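Sylvaticin (Pythium sylvaticum, PDB 2POS) is a secreted alpha-elicitin-like protein that probably carries sterols or other lipids in a hydrophobic pocket, as related elicitins do. Local coordinates at residues A[10-15]-A[36-41]; A[16-21]-A[57-62]; A[31-36]-A[83-88]; A[45-50]-A[87-92]. All coordinates share one frame; numbering follows the deposited sequence.

Contact 1. Residues A[10-15]-A[36-41]; sequences TEFFKL and LPPAGY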
loop_
_atom_site.group_PDB
_atom_site.type_symbol
_atom_site.label_atom_id
_atom_site.label_comp_id
_atom_site.label_asym_id
_atom_site.label_seq_id
_atom_site.Cartn_x
_atom_site.Cartn_y
_atom_site.Cartn_z
ATOM N N THR A 10 1.579 11.704 11.320
ATOM C CA THR A 10 0.889 12.511 10.310
ATOM C C THR A 10 0.913 11.871 8.922
ATOM O O THR A 10 0.061 12.153 8.080
ATOM C CB THR A 10 1.443 13.959 10.240
ATOM O OG1 THR A 10 2.868 13.932 10.102
ATOM C CG2 THR A 10 1.069 14.745 11.494
ATOM N N GLU A 11 1.882 10.987 8.688
ATOM C CA GLU A 11 1.941 10.246 7.440
ATOM C C GLU A 11 0.654 9.450 7.212
ATOM O O GLU A 11 0.209 9.332 6.076
ATOM C CB GLU A 11 3.166 9.331 7.418
ATOM C CG GLU A 11 3.440 8.634 6.089
ATOM C CD GLU A 11 4.040 9.537 5.019
ATOM O OE1 GLU A 11 4.439 10.683 5.310
ATOM O OE2 GLU A 11 4.122 9.079 3.864
ATOM N N PHE A 12 0.054 8.912 8.278
ATOM C CA PHE A 12 -1.213 8.180 8.147
ATOM C C PHE A 12 -2.277 9.062 7.513
ATOM O O PHE A 12 -3.059 8.600 6.679
ATOM C CB PHE A 12 -1.751 7.692 9.502
ATOM C CG PHE A 12 -1.083 6.454 10.027
ATOM C CD1 PHE A 12 -0.141 6.542 11.047
ATOM C CD2 PHE A 12 -1.406 5.198 9.518
ATOM C CE1 PHE A 12 0.475 5.399 11.554
ATOM C CE2 PHE A 12 -0.781 4.044 10.012
ATOM C CZ PHE A 12 0.152 4.147 11.029
ATOM N N PHE A 13 -2.303 10.337 7.897
ATOM C CA PHE A 13 -3.361 11.231 7.427
ATOM C C PHE A 13 -3.321 11.443 5.921
ATOM O O PHE A 13 -4.347 11.734 5.300
ATOM C CB PHE A 13 -3.344 12.572 8.168
ATOM C CG PHE A 13 -3.517 12.451 9.669
ATOM C CD1 PHE A 13 -2.788 13.274 10.524
ATOM C CD2 PHE A 13 -4.416 11.541 10.224
ATOM C CE1 PHE A 13 -2.937 13.179 11.904
ATOM C CE2 PHE A 13 -4.575 11.448 11.609
ATOM C CZ PHE A 13 -3.830 12.277 12.444
ATOM N N LYS A 14 -2.137 11.276 5.323
ATOM C CA LYS A 14 -2.000 11.363 3.867
ATOM C C LYS A 14 -2.851 10.333 3.133
ATOM O O LYS A 14 -3.215 10.548 1.977
ATOM C CB LYS A 14 -0.551 11.129 3.440
ATOM C CG LYS A 14 0.412 12.252 3.704
ATOM C CD LYS A 14 1.744 11.833 3.094
ATOM C CE LYS A 14 2.839 12.799 3.428
ATOM N NZ LYS A 14 4.116 12.280 2.857
ATOM N N LEU A 15 -3.129 9.213 3.792
ATOM C CA LEU A 15 -3.866 8.111 3.176
ATOM C C LEU A 15 -5.376 8.347 3.083
ATOM O O LEU A 15 -6.080 7.552 2.468
ATOM C CB LEU A 15 -3.596 6.809 3.938
ATOM C CG LEU A 15 -2.134 6.390 4.114
ATOM C CD1 LEU A 15 -2.078 5.153 5.004
ATOM C CD2 LEU A 15 -1.467 6.133 2.779
ATOM N N LEU A 36 -5.906 -0.332 4.397
ATOM C CA LEU A 36 -6.539 0.370 5.520
ATOM C C LEU A 36 -7.477 -0.560 6.304
ATOM O O LEU A 36 -8.527 -0.951 5.794
ATOM C CB LEU A 36 -7.326 1.598 5.042
ATOM C CG LEU A 36 -6.610 2.721 4.288
ATOM C CD1 LEU A 36 -7.606 3.804 3.916
ATOM C CD2 LEU A 36 -5.473 3.298 5.102
ATOM N N PRO A 37 -7.098 -0.938 7.537
ATOM C CA PRO A 37 -5.831 -0.679 8.217
ATOM C C PRO A 37 -4.710 -1.464 7.540
ATOM O O PRO A 37 -4.970 -2.515 6.959
ATOM C CB PRO A 37 -6.058 -1.232 9.635
ATOM C CG PRO A 37 -7.491 -1.549 9.737
ATOM C CD PRO A 37 -8.017 -1.741 8.363
ATOM N N PRO A 38 -3.467 -0.969 7.620
ATOM C CA PRO A 38 -2.392 -1.652 6.889
ATOM C C PRO A 38 -2.011 -3.011 7.475
ATOM O O PRO A 38 -1.708 -3.112 8.673
ATOM C CB PRO A 38 -1.222 -0.668 6.987
ATOM C CG PRO A 38 -1.482 0.101 8.233
ATOM C CD PRO A 38 -2.984 0.222 8.339
ATOM N N ALA A 39 -2.026 -4.042 6.628
ATOM C CA ALA A 39 -1.544 -5.373 7.000
ATOM C C ALA A 39 -0.040 -5.527 6.793
ATOM O O ALA A 39 0.564 -6.477 7.308
ATOM C CB ALA A 39 -2.283 -6.438 6.218
ATOM N N GLY A 40 0.554 -4.604 6.034
ATOM C CA GLY A 40 1.969 -4.697 5.674
ATOM C C GLY A 40 2.165 -4.952 4.193
ATOM O O GLY A 40 1.376 -4.490 3.366
ATOM N N TYR A 41 3.222 -5.682 3.850
ATOM C CA TYR A 41 3.477 -6.003 2.453
ATOM C C TYR A 41 2.625 -7.187 2.044
ATOM O O TYR A 41 2.409 -8.092 2.855
ATOM C CB TYR A 41 4.956 -6.319 2.208
ATOM C CG TYR A 41 5.874 -5.167 2.532
ATOM C CD1 TYR A 41 6.639 -5.178 3.689
ATOM C CD2 TYR A 41 5.956 -4.061 1.688
ATOM C CE1 TYR A 41 7.479 -4.117 3.996
ATOM C CE2 TYR A 41 6.791 -2.991 1.981
ATOM C CZ TYR A 41 7.549 -3.028 3.136
ATOM O OH TYR A 41 8.380 -1.978 3.436
#
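The Phe12 ring turns an edge to Pro38. Its CE2 lies 4.4 Å from Pro38 CG, and that carbon sits near the ring plane, so the pyrrolidine ring does not lie over a face of the phenyl group. Elsewhere the phenyl group meets the ring of Phe9, with the planes at about 45°, and touches Leu73 of strand 73-75. Pro38 packs in turn on Phe75 of the same strand.

The second touch is between leucines. Leu15 CD1 lies 3.9 Å from Leu36 CD2. Leu15 CB follows at 4.1 Å from the same Leu36 CD2. One methyl of Leu36 therefore meets both the root and a branch end of Leu15, and the two side chains cross obliquely. Leu15 has CG anti to its carbonyl carbon (chi1 -55°), which directs the isobutyl group toward the loop.

Residues 36-41 belong to the long loop between helices 22-31 and 44-51. In elicitins this region is the omega loop that faces the two-stranded sheet. The contact joins that loop to the short N-terminal helix 10-13. The peptide bond before Pro37 is cis, so the chain turns sharply between the two residues that touch, Leu36 and Pro38.

No hydrogen bond spans the two segments. The polar side chains of 10-15 look elsewhere. Lys14 NZ makes a salt bridge to Glu11 OE1 at 2.9 Å, on the syn side and 28° out of the carboxylate plane. Glu11 OE2 also accepts from the backbone N of Asn69, and Lys14 NZ also bonds to Asn67 O.

Contact 2. Residues A[16-21]-A[57-62]; sequences APLASN and FTLIDA
Leu18 is the first residue of 16-21 to touch helix 54-64. Its CD2 reaches two side chains at once. It lies 4.0 Å from Leu59 CD1 and 4.2 Å from Ala62 CB. The Leu18 and Leu59 side chains cross at about a right angle, so they meet methyl to methyl and do not run alongside one another. Leu59 has CG anti to the backbone N (chi1 174°), which carries its branches round to Leu18 although its CB does not point there. Leu59 also packs on Leu24 and Cys27 of helix 22-31.

The chain makes tight helical turns from Ala16 to Ala19. Ala19, Ser20 and Asn21 each donate a backbone N-H to the carbonyl three residues back. These turns bring Asn21 to the same side as Leu18.

Asn21 lays its amide beside Ala62. Its ND2 is 3.5 Å from Ala62 CB, a van der Waals touch. The other end of the amide does the polar work: OD1 accepts from the backbone N of Ala23, so Asn21 is the N-cap of helix 22-31.

Leu18 and Asn21 thus share the methyl of Ala62, one from the buried side and one nearer the surface. No hydrogen bond links the segments. The contact with helix 54-64 therefore rests on dispersion, while Asn21 OD1 caps a different helix.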
loop_
_atom_site.group_PDB
_atom_site.type_symbol
_atom_site.label_atom_id
_atom_site.label_comp_id
_atom_site.label_asym_id
_atom_site.label_seq_id
_atom_site.Cartn_x
_atom_site.Cartn_y
_atom_site.Cartn_z
ATOM N N ALA A 16 -5.865 9.437 3.677
ATOM C CA ALA A 16 -7.320 9.670 3.792
ATOM C C ALA A 16 -8.102 9.569 2.473
ATOM O O ALA A 16 -9.173 8.956 2.438
ATOM C CB ALA A 16 -7.601 11.002 4.493
ATOM N N PRO A 17 -7.567 10.140 1.377
ATOM C CA PRO A 17 -8.309 10.030 0.104
ATOM C C PRO A 17 -8.637 8.595 -0.323
ATOM O O PRO A 17 -9.612 8.372 -1.052
ATOM C CB PRO A 17 -7.351 10.673 -0.904
ATOM C CG PRO A 17 -6.579 11.640 -0.103
ATOM C CD PRO A 17 -6.333 10.928 1.202
ATOM N N LEU A 18 -7.841 7.620 0.117
ATOM C CA LEU A 18 -8.073 6.242 -0.309
ATOM C C LEU A 18 -9.439 5.716 0.122
ATOM O O LEU A 18 -10.027 4.898 -0.576
ATOM C CB LEU A 18 -6.972 5.308 0.192
ATOM C CG LEU A 18 -5.536 5.650 -0.209
ATOM C CD1 LEU A 18 -4.646 4.593 0.380
ATOM C CD2 LEU A 18 -5.381 5.713 -1.728
ATOM N N ALA A 19 -9.949 6.201 1.255
ATOM C CA ALA A 19 -11.214 5.674 1.790
ATOM C C ALA A 19 -12.419 5.991 0.914
ATOM O O ALA A 19 -13.439 5.312 0.993
ATOM C CB ALA A 19 -11.452 6.172 3.216
ATOM N N SER A 20 -12.293 7.032 0.098
ATOM C CA SER A 20 -13.353 7.435 -0.822
ATOM C C SER A 20 -13.000 7.054 -2.264
ATOM O O SER A 20 -13.635 7.510 -3.213
ATOM C CB SER A 20 -13.618 8.940 -0.695
ATOM O OG SER A 20 -12.418 9.679 -0.800
ATOM N N ASN A 21 -12.000 6.193 -2.413
ATOM C CA ASN A 21 -11.614 5.697 -3.724
ATOM C C ASN A 21 -12.090 4.252 -3.873
ATOM O O ASN A 21 -11.645 3.381 -3.133
ATOM C CB ASN A 21 -10.097 5.794 -3.913
ATOM C CG ASN A 21 -9.660 5.468 -5.333
ATOM O OD1 ASN A 21 -10.264 4.636 -6.013
ATOM N ND2 ASN A 21 -8.594 6.128 -5.786
ATOM N N PHE A 57 -3.829 -1.908 -9.538
ATOM C CA PHE A 57 -2.953 -0.949 -10.222
ATOM C C PHE A 57 -3.466 0.478 -10.048
ATOM O O PHE A 57 -2.688 1.401 -9.813
ATOM C CB PHE A 57 -2.811 -1.300 -11.703
ATOM C CG PHE A 57 -2.059 -2.577 -11.942
ATOM C CD1 PHE A 57 -2.706 -3.807 -11.862
ATOM C CD2 PHE A 57 -0.697 -2.552 -12.233
ATOM C CE1 PHE A 57 -2.012 -4.998 -12.070
ATOM C CE2 PHE A 57 0.005 -3.743 -12.451
ATOM C CZ PHE A 57 -0.653 -4.960 -12.369
ATOM N N THR A 58 -4.783 0.649 -10.161
ATOM C CA THR A 58 -5.416 1.942 -9.918
ATOM C C THR A 58 -5.147 2.412 -8.490
ATOM O O THR A 58 -4.786 3.576 -8.268
ATOM C CB THR A 58 -6.938 1.874 -10.184
ATOM O OG1 THR A 58 -7.148 1.407 -11.524
ATOM C CG2 THR A 58 -7.597 3.251 -10.015
ATOM N N LEU A 59 -5.313 1.506 -7.533
ATOM C CA LEU A 59 -5.067 1.829 -6.138
ATOM C C LEU A 59 -3.618 2.247 -5.916
ATOM O O LEU A 59 -3.352 3.267 -5.277
ATOM C CB LEU A 59 -5.414 0.644 -5.229
ATOM C CG LEU A 59 -5.059 0.841 -3.754
ATOM C CD1 LEU A 59 -5.793 2.033 -3.150
ATOM C CD2 LEU A 59 -5.355 -0.430 -2.961
ATOM N N ILE A 60 -2.683 1.455 -6.435
ATOM C CA ILE A 60 -1.263 1.755 -6.269
ATOM C C ILE A 60 -0.895 3.121 -6.854
ATOM O O ILE A 60 -0.163 3.891 -6.229
ATOM C CB ILE A 60 -0.373 0.594 -6.819
ATOM C CG1 ILE A 60 -0.498 -0.642 -5.906
ATOM C CG2 ILE A 60 1.082 1.052 -7.047
ATOM C CD1 ILE A 60 0.109 -0.537 -4.507
ATOM N N ASP A 61 -1.447 3.443 -8.023
ATOM C CA ASP A 61 -1.231 4.762 -8.614
ATOM C C ASP A 61 -1.840 5.873 -7.750
ATOM O O ASP A 61 -1.259 6.957 -7.627
ATOM C CB ASP A 61 -1.768 4.819 -10.050
ATOM C CG ASP A 61 -0.936 3.992 -11.021
ATOM O OD1 ASP A 61 0.154 3.519 -10.637
ATOM O OD2 ASP A 61 -1.375 3.810 -12.175
ATOM N N ALA A 62 -2.999 5.601 -7.146
ATOM C CA ALA A 62 -3.644 6.565 -6.248
ATOM C C ALA A 62 -2.809 6.816 -4.983
ATOM O O ALA A 62 -2.773 7.940 -4.469
ATOM C CB ALA A 62 -5.049 6.108 -5.886
#

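Contact 3. Residues A[31-36]-A[83-88]; sequences SGWQML and KKLVTE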
loop_
_atom_site.group_PDB
_atom_site.type_symbol
_atom_site.label_atom_id
_atom_site.label_comp_id
_atom_site.label_asym_id
_atom_site.label_seq_id
_atom_site.Cartn_x
_atom_site.Cartn_y
_atom_site.Cartn_z
ATOM N N SER A 31 -7.941 -9.434 -3.313
ATOM C CA SER A 31 -6.636 -10.003 -2.979
ATOM C C SER A 31 -6.506 -10.515 -1.549
ATOM O O SER A 31 -5.660 -11.369 -1.280
ATOM C CB SER A 31 -5.538 -8.969 -3.243
ATOM O OG SER A 31 -5.640 -7.892 -2.338
ATOM N N GLY A 32 -7.316 -9.976 -0.637
ATOM C CA GLY A 32 -7.170 -10.279 0.783
ATOM C C GLY A 32 -6.093 -9.448 1.467
ATOM O O GLY A 32 -5.904 -9.561 2.686
ATOM N N TRP A 33 -5.367 -8.643 0.683
ATOM C CA TRP A 33 -4.383 -7.697 1.229
ATOM C C TRP A 33 -5.069 -6.413 1.657
ATOM O O TRP A 33 -5.877 -5.858 0.911
ATOM C CB TRP A 33 -3.296 -7.368 0.200
ATOM C CG TRP A 33 -2.385 -6.245 0.618
ATOM C CD1 TRP A 33 -1.395 -6.302 1.553
ATOM C CD2 TRP A 33 -2.380 -4.902 0.112
ATOM N NE1 TRP A 33 -0.767 -5.080 1.662
ATOM C CE2 TRP A 33 -1.355 -4.203 0.789
ATOM C CE3 TRP A 33 -3.142 -4.224 -0.846
ATOM C CZ2 TRP A 33 -1.072 -2.856 0.537
ATOM C CZ3 TRP A 33 -2.862 -2.881 -1.099
ATOM C CH2 TRP A 33 -1.833 -2.216 -0.415
ATOM N N GLN A 34 -4.727 -5.926 2.847
ATOM C CA GLN A 34 -5.334 -4.706 3.366
ATOM C C GLN A 34 -4.341 -3.552 3.437
ATOM O O GLN A 34 -3.224 -3.712 3.933
ATOM C CB GLN A 34 -5.960 -4.947 4.745
ATOM C CG GLN A 34 -6.850 -6.205 4.842
ATOM C CD GLN A 34 -7.995 -6.233 3.825
ATOM O OE1 GLN A 34 -8.241 -7.257 3.169
ATOM N NE2 GLN A 34 -8.701 -5.115 3.695
ATOM N N MET A 35 -4.776 -2.394 2.939
ATOM C CA MET A 35 -4.034 -1.140 3.047
ATOM C C MET A 35 -4.587 -0.318 4.215
ATOM O O MET A 35 -3.825 0.323 4.931
ATOM C CB MET A 35 -4.122 -0.348 1.735
ATOM C CG MET A 35 -3.376 0.995 1.716
ATOM S SD MET A 35 -1.568 0.826 1.746
ATOM C CE MET A 35 -1.160 1.437 3.388
ATOM N N LEU A 36 -5.906 -0.332 4.397
ATOM C CA LEU A 36 -6.539 0.370 5.520
ATOM C C LEU A 36 -7.477 -0.560 6.304
ATOM O O LEU A 36 -8.527 -0.951 5.794
ATOM C CB LEU A 36 -7.326 1.598 5.042
ATOM C CG LEU A 36 -6.610 2.721 4.288
ATOM C CD1 LEU A 36 -7.606 3.804 3.916
ATOM C CD2 LEU A 36 -5.473 3.298 5.102
ATOM N N LYS A 83 6.181 3.978 0.389
ATOM C CA LYS A 83 6.805 4.398 -0.866
ATOM C C LYS A 83 7.481 3.209 -1.561
ATOM O O LYS A 83 7.371 3.043 -2.778
ATOM C CB LYS A 83 7.790 5.544 -0.644
ATOM C CG LYS A 83 8.197 6.244 -1.931
ATOM C CD LYS A 83 9.140 7.404 -1.664
ATOM C CE LYS A 83 9.578 8.033 -2.972
ATOM N NZ LYS A 83 10.592 9.105 -2.733
ATOM N N LYS A 84 8.170 2.377 -0.782
ATOM C CA LYS A 84 8.744 1.139 -1.309
ATOM C C LYS A 84 7.654 0.270 -1.927
ATOM O O LYS A 84 7.774 -0.173 -3.071
ATOM C CB LYS A 84 9.452 0.382 -0.196
ATOM C CG LYS A 84 10.029 -0.968 -0.613
ATOM C CD LYS A 84 10.737 -1.573 0.581
ATOM C CE LYS A 84 11.439 -2.858 0.230
ATOM N NZ LYS A 84 12.057 -3.403 1.463
ATOM N N LEU A 85 6.585 0.050 -1.164
ATOM C CA LEU A 85 5.483 -0.792 -1.608
ATOM C C LEU A 85 4.992 -0.363 -2.979
ATOM O O LEU A 85 4.905 -1.180 -3.912
ATOM C CB LEU A 85 4.334 -0.718 -0.590
ATOM C CG LEU A 85 2.959 -1.222 -1.059
ATOM C CD1 LEU A 85 2.983 -2.724 -1.136
ATOM C CD2 LEU A 85 1.845 -0.726 -0.127
ATOM N N VAL A 86 4.682 0.920 -3.115
ATOM C CA VAL A 86 4.009 1.377 -4.332
ATOM C C VAL A 86 4.965 1.495 -5.512
ATOM O O VAL A 86 4.555 1.318 -6.651
ATOM C CB VAL A 86 3.177 2.681 -4.132
ATOM C CG1 VAL A 86 2.114 2.457 -3.081
ATOM C CG2 VAL A 86 4.065 3.875 -3.775
ATOM N N THR A 87 6.238 1.782 -5.236
ATOM C CA THR A 87 7.225 1.945 -6.301
ATOM C C THR A 87 7.596 0.582 -6.878
ATOM O O THR A 87 7.746 0.435 -8.095
ATOM C CB THR A 87 8.473 2.682 -5.794
ATOM O OG1 THR A 87 8.086 3.952 -5.254
ATOM C CG2 THR A 87 9.463 2.913 -6.924
ATOM N N GLU A 88 7.709 -0.416 -6.005
ATOM C CA GLU A 88 8.113 -1.753 -6.425
ATOM C C GLU A 88 6.970 -2.627 -6.932
ATOM O O GLU A 88 7.220 -3.695 -7.503
ATOM C CB GLU A 88 8.867 -2.459 -5.298
ATOM C CG GLU A 88 10.222 -1.817 -5.005
ATOM C CD GLU A 88 11.093 -2.631 -4.076
ATOM O OE1 GLU A 88 10.559 -3.467 -3.311
ATOM O OE2 GLU A 88 12.330 -2.423 -4.116
#
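Met35 and Leu85 have the nearest CA atoms of the two segments, 10.6 Å apart, so the backbones stay well separated and only side chains bridge them. Ser31 ends helix 22-31; from Gly32 the chain runs on as an irregular loop. Gly32 has positive phi (82°), a conformation that suits glycine. Ser31 OG accepts from Trp33 N at 3.1 Å, which makes an ST turn; the hydroxyl also bonds to Cys27 O. Residues 83-88 are regular helix. There Lys83 O takes two donors from one residue, Thr87 N and Thr87 OG1, from opposite faces of its carbonyl plane. The hydroxyl bond is 2.7 Å from Thr87 OG1 to Lys83 O.

Leu85 CD2 carries the contact. It lies 3.7 Å from Trp33 CZ2 and 4.0 Å from Trp33 CH2, approaching the indole obliquely. The two side chains come from opposite directions. Trp33 has CG anti to the backbone N (chi1 171°), which sends the benzo end of the ring to the helix. The pyrrole NE1 is satisfied by Gly40 O, which holds the indole against its own loop. Met35 SD is 4.2 Å from Leu85 CD2. Met35 N lies 4.2 Å above the Trp33 ring plane, over its centre.

All three touching residues are buried near the middle of the chain. They pin the start of the loop to helix 82-92. In elicitins the apolar interior between the helices and the omega loop holds the sterol; these side chains may border a like pocket.

Contact 4. Residues A[45-50]-A[87-92]; sequences EQLKLM and TEFEPS
Apolar packing on Phe89 makes up most of this contact. Met50 CE lies 3.6 Å from Phe89 CE1, and Met50 CB lies 3.8 Å from the same Phe89 CE1. The methionine bends at chi3 (76°), which brings its terminal methyl back to the ring. Leu47 CD1 is 3.7 Å from Phe89 CE1. Both methyls approach the ring obliquely. Leu47 and Phe89 lie alongside, pointing opposite ways, while Met50 slants across the ring. Phe89 also meets Phe57 edge-to-face, so its ring links helices 44-51 and 54-64.

The segments belong to helices 44-51 and 82-92. The axes of segments 45-50 and 87-92 cross at -79°, with a closest approach of 10.8 Å, a nearly perpendicular and rather open packing bridged by long side chains. One residue past each segment, the Cys51-Cys93 disulfide ties the two helical regions together covalently. Disulfide-tied helices of this kind are characteristic of the elicitin fold.

Polar groups meet apolar ones at Ser92. Its OG lies 3.5 Å from Leu47 CD1 and is also near Leu47 CD2. These are van der Waals touches.

No hydrogen bond crosses between the segments. Ser92 OG donates to Phe89 O at 2.6 Å, in the carbonyl plane and on a lone pair. This bond spans the kink at Pro91, whose N makes no bond to the preceding turn. The hydroxyl gives its proton to Phe89 O, so its touch on Leu47 is plain packing.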
loop_
_atom_site.group_PDB
_atom_site.type_symbol
_atom_site.label_atom_id
_atom_site.label_comp_id
_atom_site.label_asym_id
_atom_site.label_seq_id
_atom_site.Cartn_x
_atom_site.Cartn_y
_atom_site.Cartn_z
ATOM N N GLU A 45 0.923 -14.866 -2.325
ATOM C CA GLU A 45 -0.434 -15.261 -2.716
ATOM C C GLU A 45 -1.294 -14.033 -2.991
ATOM O O GLU A 45 -2.016 -13.988 -3.984
ATOM C CB GLU A 45 -1.093 -16.128 -1.632
ATOM C CG GLU A 45 -0.503 -17.537 -1.501
ATOM C CD GLU A 45 0.774 -17.618 -0.659
ATOM O OE1 GLU A 45 1.195 -16.610 -0.057
ATOM O OE2 GLU A 45 1.361 -18.719 -0.595
ATOM N N GLN A 46 -1.203 -13.045 -2.103
ATOM C CA GLN A 46 -1.954 -11.798 -2.252
ATOM C C GLN A 46 -1.476 -11.014 -3.453
ATOM O O GLN A 46 -2.290 -10.493 -4.221
ATOM C CB GLN A 46 -1.845 -10.949 -0.987
ATOM C CG GLN A 46 -2.629 -11.519 0.186
ATOM C CD GLN A 46 -2.211 -10.928 1.518
ATOM O OE1 GLN A 46 -1.227 -10.193 1.608
ATOM N NE2 GLN A 46 -2.957 -11.257 2.568
ATOM N N LEU A 47 -0.156 -10.949 -3.625
ATOM C CA LEU A 47 0.431 -10.243 -4.759
ATOM C C LEU A 47 -0.037 -10.818 -6.101
ATOM O O LEU A 47 -0.365 -10.070 -7.025
ATOM C CB LEU A 47 1.963 -10.253 -4.670
ATOM C CG LEU A 47 2.712 -9.445 -5.728
ATOM C CD1 LEU A 47 2.324 -7.966 -5.667
ATOM C CD2 LEU A 47 4.219 -9.603 -5.536
ATOM N N LYS A 48 -0.058 -12.150 -6.198
ATOM C CA LYS A 48 -0.576 -12.859 -7.369
ATOM C C LYS A 48 -1.957 -12.337 -7.743
ATOM O O LYS A 48 -2.220 -12.003 -8.901
ATOM C CB LYS A 48 -0.670 -14.361 -7.063
ATOM C CG LYS A 48 -1.108 -15.246 -8.230
ATOM C CD LYS A 48 0.065 -15.901 -8.948
ATOM C CE LYS A 48 0.502 -15.092 -10.165
ATOM N NZ LYS A 48 1.585 -15.763 -10.942
ATOM N N LEU A 49 -2.832 -12.279 -6.746
ATOM C CA LEU A 49 -4.189 -11.786 -6.934
ATOM C C LEU A 49 -4.213 -10.309 -7.326
ATOM O O LEU A 49 -4.923 -9.927 -8.246
ATOM C CB LEU A 49 -5.022 -12.032 -5.677
ATOM C CG LEU A 49 -5.474 -13.485 -5.473
ATOM C CD1 LEU A 49 -5.805 -13.764 -4.013
ATOM C CD2 LEU A 49 -6.669 -13.797 -6.370
ATOM N N MET A 50 -3.410 -9.494 -6.641
ATOM C CA MET A 50 -3.327 -8.061 -6.940
ATOM C C MET A 50 -2.884 -7.813 -8.376
ATOM O O MET A 50 -3.449 -6.963 -9.069
ATOM C CB MET A 50 -2.342 -7.374 -5.993
ATOM C CG MET A 50 -2.837 -7.252 -4.571
ATOM S SD MET A 50 -1.567 -6.594 -3.477
ATOM C CE MET A 50 -1.603 -4.863 -3.933
ATOM N N THR A 87 6.238 1.782 -5.236
ATOM C CA THR A 87 7.225 1.945 -6.301
ATOM C C THR A 87 7.596 0.582 -6.878
ATOM O O THR A 87 7.746 0.435 -8.095
ATOM C CB THR A 87 8.473 2.682 -5.794
ATOM O OG1 THR A 87 8.086 3.952 -5.254
ATOM C CG2 THR A 87 9.463 2.913 -6.924
ATOM N N GLU A 88 7.709 -0.416 -6.005
ATOM C CA GLU A 88 8.113 -1.753 -6.425
ATOM C C GLU A 88 6.970 -2.627 -6.932
ATOM O O GLU A 88 7.220 -3.695 -7.503
ATOM C CB GLU A 88 8.867 -2.459 -5.298
ATOM C CG GLU A 88 10.222 -1.817 -5.005
ATOM C CD GLU A 88 11.093 -2.631 -4.076
ATOM O OE1 GLU A 88 10.559 -3.467 -3.311
ATOM O OE2 GLU A 88 12.330 -2.423 -4.116
ATOM N N PHE A 89 5.726 -2.184 -6.738
ATOM C CA PHE A 89 4.571 -3.016 -7.063
ATOM C C PHE A 89 4.537 -3.490 -8.520
ATOM O O PHE A 89 4.506 -4.695 -8.778
ATOM C CB PHE A 89 3.246 -2.328 -6.690
ATOM C CG PHE A 89 2.033 -3.102 -7.132
ATOM C CD1 PHE A 89 1.641 -4.254 -6.458
ATOM C CD2 PHE A 89 1.316 -2.704 -8.258
ATOM C CE1 PHE A 89 0.532 -4.984 -6.884
ATOM C CE2 PHE A 89 0.212 -3.430 -8.689
ATOM C CZ PHE A 89 -0.174 -4.571 -8.000
ATOM N N GLU A 90 4.541 -2.562 -9.471
ATOM C CA GLU A 90 4.384 -2.953 -10.881
ATOM C C GLU A 90 5.456 -3.958 -11.346
ATOM O O GLU A 90 5.108 -5.016 -11.880
ATOM C CB GLU A 90 4.335 -1.736 -11.802
ATOM C CG GLU A 90 3.003 -1.031 -11.863
ATOM C CD GLU A 90 2.923 -0.091 -13.056
ATOM O OE1 GLU A 90 3.097 1.129 -12.866
ATOM O OE2 GLU A 90 2.721 -0.579 -14.191
ATOM N N PRO A 91 6.757 -3.648 -11.134
ATOM C CA PRO A 91 7.773 -4.642 -11.512
ATOM C C PRO A 91 7.666 -5.978 -10.767
ATOM O O PRO A 91 8.127 -6.995 -11.280
ATOM C CB PRO A 91 9.110 -3.961 -11.173
ATOM C CG PRO A 91 8.800 -2.537 -10.959
ATOM C CD PRO A 91 7.357 -2.411 -10.605
ATOM N N SER A 92 7.063 -5.981 -9.578
ATOM C CA SER A 92 6.950 -7.214 -8.783
ATOM C C SER A 92 5.961 -8.193 -9.420
ATOM O O SER A 92 5.953 -9.378 -9.081
ATOM C CB SER A 92 6.561 -6.917 -7.332
ATOM O OG SER A 92 5.166 -6.687 -7.183
#

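How the contacts relate
The centre of contact 3 lies deepest, about 2 Å from the centre of the chain; contacts 1, 2 and 4 lie further out and are only partly buried. Contacts 3 and 4 use overlapping parts of helix 82-92, sharing Thr87 and Glu88, and Trp33 packs on Met50 between them. Contacts 1 and 3 share Leu36 and use consecutive parts of one loop. Contact 2 joins them through Leu18, which touches both Leu36 and Met35, and reaches contact 4 through Ile60 and Phe57 on Phe89. No contact has a hydrogen bond across its segments. Contacts 1 and 3 are purely apolar, whereas contacts 2 and 4 each bring a polar side chain, Asn21 or Ser92, against methyl groups.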